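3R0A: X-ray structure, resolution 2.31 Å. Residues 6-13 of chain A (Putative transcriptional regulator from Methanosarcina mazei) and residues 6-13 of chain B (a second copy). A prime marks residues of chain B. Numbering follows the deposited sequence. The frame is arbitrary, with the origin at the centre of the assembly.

Chain A (6-13) DFACKEFK
Chain B (6-13) DFACKEFK

Two copies of one hairpin tip meet with strands 10-13 and 10-13′ nearly antiparallel, at 167° and 10.0 Å apart. That spacing is too wide for backbone pairing, so side chains fill the gap. Lys10 CA lies 9.1 Å from Lys10′ CA, and Ala8 CA and Phe12 CA each lie 8.7 Å from Phe12′ CA and Ala8′ CA respectively.

Each tip is a type I' turn from Phe7 to Lys10, with phi/psi near 41/54 at Ala8 and 56/25 at Cys9. In the first copy it is closed by Phe7 N to Lys10 O and Lys10 N to Phe7 O, both 2.9 Å; in the second, Phe7′ N to Lys10′ O is 3.1 Å and Lys10′ N to Phe7′ O is 2.9 Å. The remaining strand residues are extended.

The small Ala8 leaves a hollow that the Phe12′ ring (chi1 m) occupies, with Ala8 CB 3.7 Å from Phe12′ CE1; Phe12 CE1 repeats this at 3.8 Å from Ala8′ CB. The two Phe12 rings meet edge to edge, Phe12 CZ to Phe12′ CZ 3.8 Å. The Phe7 and Phe7′ rings (chi1 t) form an offset stack, planes at 17°, though modelled too close.

The lysines break the symmetry. Lys10, extended beyond chi1 (-96°), sends NZ over the Phe12′ face, a cation-pi contact, to hydrogen-bond Glu11′ O at 2.8 Å. Lys10′, bent at chi3 (p), makes an off-centre cation-pi contact with Phe12, but its NZ stays 4.0 Å from Glu11 O, without a hydrogen bond.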

ATOM      1  N   ASP A   6      -0.668   9.318  -2.330  1.00 53.09           N
ATOM      2  CA  ASP A   6      -1.136   8.878  -1.038  1.00 52.40           C
ATOM      3  C   ASP A   6      -1.452   7.378  -1.080  1.00 50.79           C
ATOM      4  O   ASP A   6      -2.051   6.880  -2.028  1.00 49.92           O
ATOM      5  CB  ASP A   6      -2.336   9.706  -0.575  1.00 53.22           C
ATOM      6  CG  ASP A   6      -3.483   9.620  -1.524  1.00 54.59           C
ATOM      7  OD1 ASP A   6      -3.481  10.382  -2.504  1.00 55.78           O
ATOM      8  OD2 ASP A   6      -4.379   8.782  -1.283  1.00 59.85           O
ATOM      9  N   PHE A   7      -0.988   6.677  -0.049  1.00 48.85           N
ATOM     10  CA  PHE A   7      -1.348   5.297   0.181  1.00 46.92           C
ATOM     11  C   PHE A   7      -1.749   5.194   1.636  1.00 45.39           C
ATOM     12  O   PHE A   7      -1.071   5.759   2.517  1.00 45.40           O
ATOM     13  CB  PHE A   7      -0.158   4.378  -0.090  1.00 47.93           C
ATOM     14  CG  PHE A   7      -0.533   2.949  -0.162  1.00 49.67           C
ATOM     15  CD1 PHE A   7      -0.779   2.354  -1.392  1.00 51.42           C
ATOM     16  CD2 PHE A   7      -0.722   2.212   1.001  1.00 53.01           C
ATOM     17  CE1 PHE A   7      -1.165   1.028  -1.476  1.00 52.67           C
ATOM     18  CE2 PHE A   7      -1.124   0.877   0.939  1.00 54.31           C
ATOM     19  CZ  PHE A   7      -1.334   0.276  -0.317  1.00 53.44           C
ATOM     20  N   ALA A   8      -2.830   4.469   1.905  1.00 43.09           N
ATOM     21  CA  ALA A   8      -3.362   4.365   3.276  1.00 41.66           C
ATOM     22  C   ALA A   8      -3.331   5.707   4.030  1.00 40.36           C
ATOM     23  O   ALA A   8      -2.750   5.805   5.118  1.00 39.30           O
ATOM     24  CB  ALA A   8      -2.607   3.325   4.050  1.00 41.69           C
ATOM     25  N   CYS A   9      -3.921   6.736   3.419  1.00 39.26           N
ATOM     26  CA  CYS A   9      -4.010   8.090   4.011  1.00 37.69           C
ATOM     27  C   CYS A   9      -2.668   8.749   4.416  1.00 38.77           C
ATOM     28  O   CYS A   9      -2.629   9.614   5.300  1.00 37.95           O
ATOM     29  CB  CYS A   9      -4.980   8.081   5.194  1.00 37.33           C
ATOM     30  SG  CYS A   9      -6.686   7.616   4.779  1.00 31.42           S
ATOM     31  N   LYS A  10      -1.565   8.352   3.782  1.00 39.59           N
ATOM     32  CA  LYS A  10      -0.297   9.063   3.987  1.00 40.73           C
ATOM     33  C   LYS A  10       0.365   9.443   2.666  1.00 40.89           C
ATOM     34  O   LYS A  10       0.157   8.788   1.645  1.00 40.64           O
ATOM     35  CB  LYS A  10       0.668   8.270   4.869  1.00 41.06           C
ATOM     36  CG  LYS A  10       0.648   8.666   6.363  1.00 44.13           C
ATOM     37  CD  LYS A  10       1.501   7.723   7.242  1.00 46.31           C
ATOM     38  CE  LYS A  10       0.950   7.612   8.689  1.00 49.65           C
ATOM     39  NZ  LYS A  10       1.880   6.874   9.650  1.00 47.90           N
ATOM     40  N   GLU A  11       1.153  10.514   2.690  1.00 41.70           N
ATOM     41  CA  GLU A  11       1.782  10.999   1.474  1.00 42.34           C
ATOM     42  C   GLU A  11       3.174  10.403   1.285  1.00 41.40           C
ATOM     43  O   GLU A  11       3.974  10.273   2.235  1.00 40.89           O
ATOM     44  CB  GLU A  11       1.808  12.533   1.417  1.00 43.50           C
ATOM     45  CG  GLU A  11       0.435  13.168   1.020  1.00 47.52           C
ATOM     46  CD  GLU A  11       0.262  13.380  -0.486  1.00 51.09           C
ATOM     47  OE1 GLU A  11      -0.812  13.030  -1.015  1.00 52.35           O
ATOM     48  OE2 GLU A  11       1.186  13.921  -1.150  1.00 55.01           O
ATOM     49  N   PHE A  12       3.420  10.013   0.036  1.00 40.37           N
ATOM     50  CA  PHE A  12       4.706   9.488  -0.391  1.00 39.65           C
ATOM     51  C   PHE A  12       5.107  10.206  -1.668  1.00 39.93           C
ATOM     52  O   PHE A  12       4.253  10.475  -2.511  1.00 39.42           O
ATOM     53  CB  PHE A  12       4.623   7.973  -0.692  1.00 38.99           C
ATOM     54  CG  PHE A  12       4.130   7.117   0.464  1.00 35.68           C
ATOM     55  CD1 PHE A  12       5.040   6.387   1.239  1.00 32.99           C
ATOM     56  CD2 PHE A  12       2.776   7.002   0.740  1.00 33.46           C
ATOM     57  CE1 PHE A  12       4.614   5.568   2.295  1.00 33.77           C
ATOM     58  CE2 PHE A  12       2.322   6.196   1.818  1.00 35.62           C
ATOM     59  CZ  PHE A  12       3.255   5.473   2.594  1.00 32.68           C
ATOM     60  N   LYS A  13       6.409  10.475  -1.829  1.00 40.46           N
ATOM     61  CA  LYS A  13       6.937  10.774  -3.139  1.00 40.70           C
ATOM     62  C   LYS A  13       6.906   9.447  -3.849  1.00 40.63           C
ATOM     63  O   LYS A  13       7.372   8.456  -3.306  1.00 40.48           O
ATOM     64  CB  LYS A  13       8.396  11.231  -3.077  1.00 41.13           C
ATOM     65  CG  LYS A  13       8.671  12.514  -2.318  1.00 44.42           C
ATOM     66  CD  LYS A  13      10.161  12.625  -2.009  1.00 51.26           C
ATOM     67  CE  LYS A  13      10.407  13.098  -0.584  1.00 54.20           C
ATOM     68  NZ  LYS A  13      11.589  12.431   0.068  1.00 56.57           N
TER
ATOM     69  N   ASP B   6       4.202  -1.967   8.640  1.00 62.63           N
ATOM     70  CA  ASP B   6       5.100  -1.214   7.770  1.00 61.20           C
ATOM     71  C   ASP B   6       4.760  -1.476   6.319  1.00 59.75           C
ATOM     72  O   ASP B   6       4.837  -2.607   5.803  1.00 59.81           O
ATOM     73  CB  ASP B   6       6.585  -1.490   8.067  1.00 61.77           C
ATOM     74  CG  ASP B   6       6.920  -2.983   8.134  1.00 64.11           C
ATOM     75  OD1 ASP B   6       6.592  -3.732   7.176  1.00 67.36           O
ATOM     76  OD2 ASP B   6       7.532  -3.401   9.152  1.00 66.21           O
ATOM     77  N   PHE B   7       4.353  -0.390   5.680  1.00 57.34           N
ATOM     78  CA  PHE B   7       3.981  -0.400   4.308  1.00 54.13           C
ATOM     79  C   PHE B   7       4.841   0.661   3.663  1.00 52.27           C
ATOM     80  O   PHE B   7       4.963   1.788   4.192  1.00 51.45           O
ATOM     81  CB  PHE B   7       2.508  -0.039   4.165  1.00 54.71           C
ATOM     82  CG  PHE B   7       1.930  -0.453   2.859  1.00 55.20           C
ATOM     83  CD1 PHE B   7       1.190  -1.629   2.762  1.00 56.00           C
ATOM     84  CD2 PHE B   7       2.165   0.302   1.709  1.00 56.79           C
ATOM     85  CE1 PHE B   7       0.659  -2.046   1.537  1.00 56.42           C
ATOM     86  CE2 PHE B   7       1.651  -0.105   0.456  1.00 58.24           C
ATOM     87  CZ  PHE B   7       0.895  -1.285   0.374  1.00 57.70           C
ATOM     88  N   ALA B   8       5.424   0.296   2.521  1.00 49.25           N
ATOM     89  CA  ALA B   8       6.314   1.168   1.753  1.00 47.14           C
ATOM     90  C   ALA B   8       7.265   1.946   2.640  1.00 45.01           C
ATOM     91  O   ALA B   8       7.354   3.170   2.522  1.00 43.14           O
ATOM     92  CB  ALA B   8       5.511   2.123   0.860  1.00 47.02           C
ATOM     93  N   CYS B   9       7.931   1.235   3.557  1.00 43.41           N
ATOM     94  CA  CYS B   9       9.050   1.811   4.289  1.00 42.03           C
ATOM     95  C   CYS B   9       8.562   2.990   5.125  1.00 43.16           C
ATOM     96  O   CYS B   9       9.320   3.932   5.399  1.00 42.76           O
ATOM     97  CB  CYS B   9      10.141   2.268   3.282  1.00 41.36           C
ATOM     98  SG  CYS B   9      10.941   0.923   2.335  1.00 35.45           S
ATOM     99  N   LYS B  10       7.275   2.962   5.473  1.00 44.58           N
ATOM    100  CA  LYS B  10       6.704   3.871   6.472  1.00 46.23           C
ATOM    101  C   LYS B  10       5.867   3.142   7.505  1.00 46.83           C
ATOM    102  O   LYS B  10       5.384   2.036   7.259  1.00 46.95           O
ATOM    103  CB  LYS B  10       5.925   5.020   5.839  1.00 46.59           C
ATOM    104  CG  LYS B  10       6.845   6.202   5.501  1.00 49.25           C
ATOM    105  CD  LYS B  10       6.182   7.320   4.702  1.00 50.67           C
ATOM    106  CE  LYS B  10       5.115   8.044   5.510  1.00 52.61           C
ATOM    107  NZ  LYS B  10       3.785   7.494   5.170  1.00 54.95           N
ATOM    108  N   GLU B  11       5.720   3.782   8.666  1.00 47.99           N
ATOM    109  CA  GLU B  11       5.209   3.150   9.884  1.00 48.54           C
ATOM    110  C   GLU B  11       3.713   3.357   9.987  1.00 47.43           C
ATOM    111  O   GLU B  11       3.254   4.494  10.019  1.00 46.79           O
ATOM    112  CB  GLU B  11       5.875   3.787  11.135  1.00 49.05           C
ATOM    113  CG  GLU B  11       7.381   3.463  11.371  1.00 53.42           C
ATOM    114  CD  GLU B  11       7.666   2.058  11.963  1.00 57.50           C
ATOM    115  OE1 GLU B  11       8.838   1.822  12.328  1.00 60.78           O
ATOM    116  OE2 GLU B  11       6.757   1.193  12.063  1.00 59.04           O
ATOM    117  N   PHE B  12       2.954   2.273  10.083  1.00 46.89           N
ATOM    118  CA  PHE B  12       1.484   2.404  10.247  1.00 46.61           C
ATOM    119  C   PHE B  12       0.905   1.765  11.523  1.00 46.95           C
ATOM    120  O   PHE B  12       1.074   0.563  11.780  1.00 46.74           O
ATOM    121  CB  PHE B  12       0.727   1.832   9.019  1.00 45.35           C
ATOM    122  CG  PHE B  12       0.881   2.650   7.768  1.00 42.69           C
ATOM    123  CD1 PHE B  12      -0.045   3.638   7.454  1.00 39.46           C
ATOM    124  CD2 PHE B  12       1.964   2.439   6.910  1.00 39.19           C
ATOM    125  CE1 PHE B  12       0.081   4.401   6.305  1.00 40.71           C
ATOM    126  CE2 PHE B  12       2.112   3.194   5.753  1.00 40.53           C
ATOM    127  CZ  PHE B  12       1.169   4.185   5.437  1.00 38.63           C
ATOM    128  N   LYS B  13       0.169   2.574  12.278  1.00 47.61           N
ATOM    129  CA  LYS B  13      -0.735   2.049  13.284  1.00 47.96           C
ATOM    130  C   LYS B  13      -1.850   1.355  12.540  1.00 47.65           C
ATOM    131  O   LYS B  13      -2.529   1.963  11.707  1.00 48.31           O
ATOM    132  CB  LYS B  13      -1.265   3.176  14.159  1.00 48.45           C
ATOM    133  CG  LYS B  13      -0.176   3.795  15.056  1.00 51.73           C
ATOM    134  CD  LYS B  13      -0.235   5.336  15.072  1.00 56.61           C
ATOM    135  CE  LYS B  13      -1.534   5.888  15.672  1.00 58.04           C
ATOM    136  NZ  LYS B  13      -1.900   7.241  15.090  1.00 57.50           N
TER